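ScaE cell-surface anchored scaffoldin protein (Ruminococcus flavefaciens, PDB 2ZF9) probably anchors cellulosome components to the bacterial cell surface, its type III cohesin module serving to bind dockerin modules of partner proteins. Local coordinates at residues A[145-150]-A[174-179]. Numbering follows the deposited sequence.
Sequences VQVAYQ and WTFTQG
Y149 and F176 bring a strand of the cohesin β-sandwich against the C-terminal part of helix 166-178, a compact case of a helix docking on a β-sheet. Between residues 145-150 and 174-179, F176 is the helix residue that makes the contact: it reaches toward strand 142-149 and meets two residues placed two apart along it. Y149 CD1 lies over the centre of one face of the F176 ring, 4.0 Å from F176 CG, while V147 approaches the same ring at its edge, where V147 CG1 stands 4.2 Å from F176 CE1. The two aromatic rings meet obliquely, their planes at 48°. Their centroids are 5.1 Å apart. Y149 carries its CG anti to the backbone N (chi1 179°), which sends the ring out beside F176 and sets CD1 over its face, and the two side chains cross at about a right angle.

Farther out, F176 also packs on L69 of strand 66-73, and V147 on I180 and I36, so the ring belongs to a wider apolar cluster. T175 gives the helix a second point of docking, on I180 and L34. The ring of Y149 has another aromatic neighbour in Y18. On the strand, backbone hydrogen bonds link V147 and Y149 to A14, and V147 N also donates to Q182 OE1. On the helix, F176 keeps CG beside its backbone N (chi1 -72°), and its ring face receives Y149 CD1 3.9 Å above the plane.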
loop_
_atom_site.group_PDB
_atom_site.type_symbol
_atom_site.label_atom_id
_atom_site.label_comp_id
_atom_site.label_asym_id
_atom_site.label_seq_id
_atom_site.Cartn_x
_atom_site.Cartn_y
_atom_site.Cartn_z
ATOM N N VAL A 145 -1.083 -6.423 -7.063
ATOM C CA VAL A 145 -1.442 -5.998 -5.694
ATOM C C VAL A 145 -1.105 -4.507 -5.637
ATOM O O VAL A 145 0.055 -4.114 -5.838
ATOM C CB VAL A 145 -0.596 -6.807 -4.650
ATOM C CG1 VAL A 145 -0.957 -6.404 -3.201
ATOM C CG2 VAL A 145 -0.780 -8.317 -4.859
ATOM N N GLN A 146 -2.119 -3.698 -5.328
ATOM C CA GLN A 146 -2.121 -2.292 -5.661
ATOM C C GLN A 146 -2.639 -1.404 -4.528
ATOM O O GLN A 146 -3.599 -1.746 -3.830
ATOM C CB GLN A 146 -3.019 -2.058 -6.883
ATOM C CG GLN A 146 -2.558 -2.777 -8.135
ATOM C CD GLN A 146 -3.508 -2.538 -9.311
ATOM O OE1 GLN A 146 -4.731 -2.446 -9.142
ATOM N NE2 GLN A 146 -2.946 -2.447 -10.491
ATOM N N VAL A 147 -2.037 -0.224 -4.409
ATOM C CA VAL A 147 -2.693 0.887 -3.698
ATOM C C VAL A 147 -3.693 1.531 -4.636
ATOM O O VAL A 147 -3.356 1.838 -5.770
ATOM C CB VAL A 147 -1.675 1.983 -3.266
ATOM C CG1 VAL A 147 -2.447 3.190 -2.583
ATOM C CG2 VAL A 147 -0.617 1.369 -2.296
ATOM N N ALA A 148 -4.917 1.739 -4.161
ATOM C CA ALA A 148 -5.977 2.322 -4.986
ATOM C C ALA A 148 -6.481 3.607 -4.321
ATOM O O ALA A 148 -6.512 3.682 -3.103
ATOM C CB ALA A 148 -7.144 1.314 -5.118
ATOM N N TYR A 149 -6.933 4.575 -5.122
ATOM C CA TYR A 149 -7.435 5.853 -4.634
ATOM C C TYR A 149 -8.876 6.029 -5.123
ATOM O O TYR A 149 -9.191 5.740 -6.275
ATOM C CB TYR A 149 -6.573 7.060 -5.166
ATOM C CG TYR A 149 -7.135 8.377 -4.668
ATOM C CD1 TYR A 149 -6.867 8.801 -3.383
ATOM C CD2 TYR A 149 -7.981 9.169 -5.458
ATOM C CE1 TYR A 149 -7.424 9.954 -2.857
ATOM C CE2 TYR A 149 -8.551 10.347 -4.933
ATOM C CZ TYR A 149 -8.267 10.713 -3.609
ATOM O OH TYR A 149 -8.766 11.874 -3.052
ATOM N N GLN A 150 -9.748 6.549 -4.268
ATOM C CA GLN A 150 -10.922 7.263 -4.780
ATOM C C GLN A 150 -11.386 8.342 -3.830
ATOM O O GLN A 150 -10.989 8.339 -2.685
ATOM C CB GLN A 150 -12.063 6.320 -5.122
ATOM C CG GLN A 150 -12.709 5.633 -3.969
ATOM C CD GLN A 150 -13.228 4.275 -4.397
ATOM O OE1 GLN A 150 -12.524 3.521 -5.064
ATOM N NE2 GLN A 150 -14.467 3.964 -4.031
ATOM N N TRP A 174 1.515 14.382 -4.274
ATOM C CA TRP A 174 2.632 13.649 -4.874
ATOM C C TRP A 174 2.396 12.143 -4.712
ATOM O O TRP A 174 2.568 11.378 -5.656
ATOM C CB TRP A 174 4.021 14.034 -4.275
ATOM C CG TRP A 174 5.080 13.142 -4.877
ATOM C CD1 TRP A 174 5.485 11.919 -4.423
ATOM C CD2 TRP A 174 5.769 13.366 -6.118
ATOM N NE1 TRP A 174 6.421 11.382 -5.300
ATOM C CE2 TRP A 174 6.600 12.248 -6.348
ATOM C CE3 TRP A 174 5.762 14.418 -7.052
ATOM C CZ2 TRP A 174 7.417 12.138 -7.485
ATOM C CZ3 TRP A 174 6.586 14.325 -8.192
ATOM C CH2 TRP A 174 7.419 13.204 -8.382
ATOM N N THR A 175 2.049 11.720 -3.508
ATOM C CA THR A 175 1.977 10.290 -3.221
ATOM C C THR A 175 1.013 9.568 -4.184
ATOM O O THR A 175 1.354 8.554 -4.775
ATOM C CB THR A 175 1.475 10.089 -1.803
ATOM O OG1 THR A 175 2.479 10.536 -0.912
ATOM C CG2 THR A 175 1.206 8.596 -1.492
ATOM N N PHE A 176 -0.190 10.104 -4.341
ATOM C CA PHE A 176 -1.212 9.396 -5.083
ATOM C C PHE A 176 -1.127 9.644 -6.585
ATOM O O PHE A 176 -1.719 8.886 -7.369
ATOM C CB PHE A 176 -2.587 9.792 -4.555
ATOM C CG PHE A 176 -2.891 9.204 -3.177
ATOM C CD1 PHE A 176 -2.983 7.839 -3.008
ATOM C CD2 PHE A 176 -3.113 10.032 -2.083
ATOM C CE1 PHE A 176 -3.285 7.263 -1.736
ATOM C CE2 PHE A 176 -3.426 9.479 -0.794
ATOM C CZ PHE A 176 -3.505 8.092 -0.639
ATOM N N THR A 177 -0.435 10.701 -7.008
ATOM C CA THR A 177 -0.317 10.931 -8.472
ATOM C C THR A 177 0.974 10.400 -9.095
ATOM O O THR A 177 1.019 10.072 -10.308
ATOM C CB THR A 177 -0.410 12.421 -8.878
ATOM O OG1 THR A 177 0.672 13.149 -8.271
ATOM C CG2 THR A 177 -1.770 13.034 -8.512
ATOM N N GLN A 178 2.029 10.346 -8.297
ATOM C CA GLN A 178 3.351 9.969 -8.804
ATOM C C GLN A 178 4.140 8.987 -7.922
ATOM O O GLN A 178 5.148 8.411 -8.363
ATOM C CB GLN A 178 4.219 11.234 -9.014
ATOM C CG GLN A 178 3.650 12.270 -10.026
ATOM C CD GLN A 178 3.466 11.715 -11.434
ATOM O OE1 GLN A 178 4.081 10.725 -11.811
ATOM N NE2 GLN A 178 2.610 12.382 -12.228
ATOM N N GLY A 179 3.710 8.792 -6.679
ATOM C CA GLY A 179 4.593 8.095 -5.745
ATOM C C GLY A 179 4.182 6.666 -5.466
ATOM O O GLY A 179 4.567 6.109 -4.432
#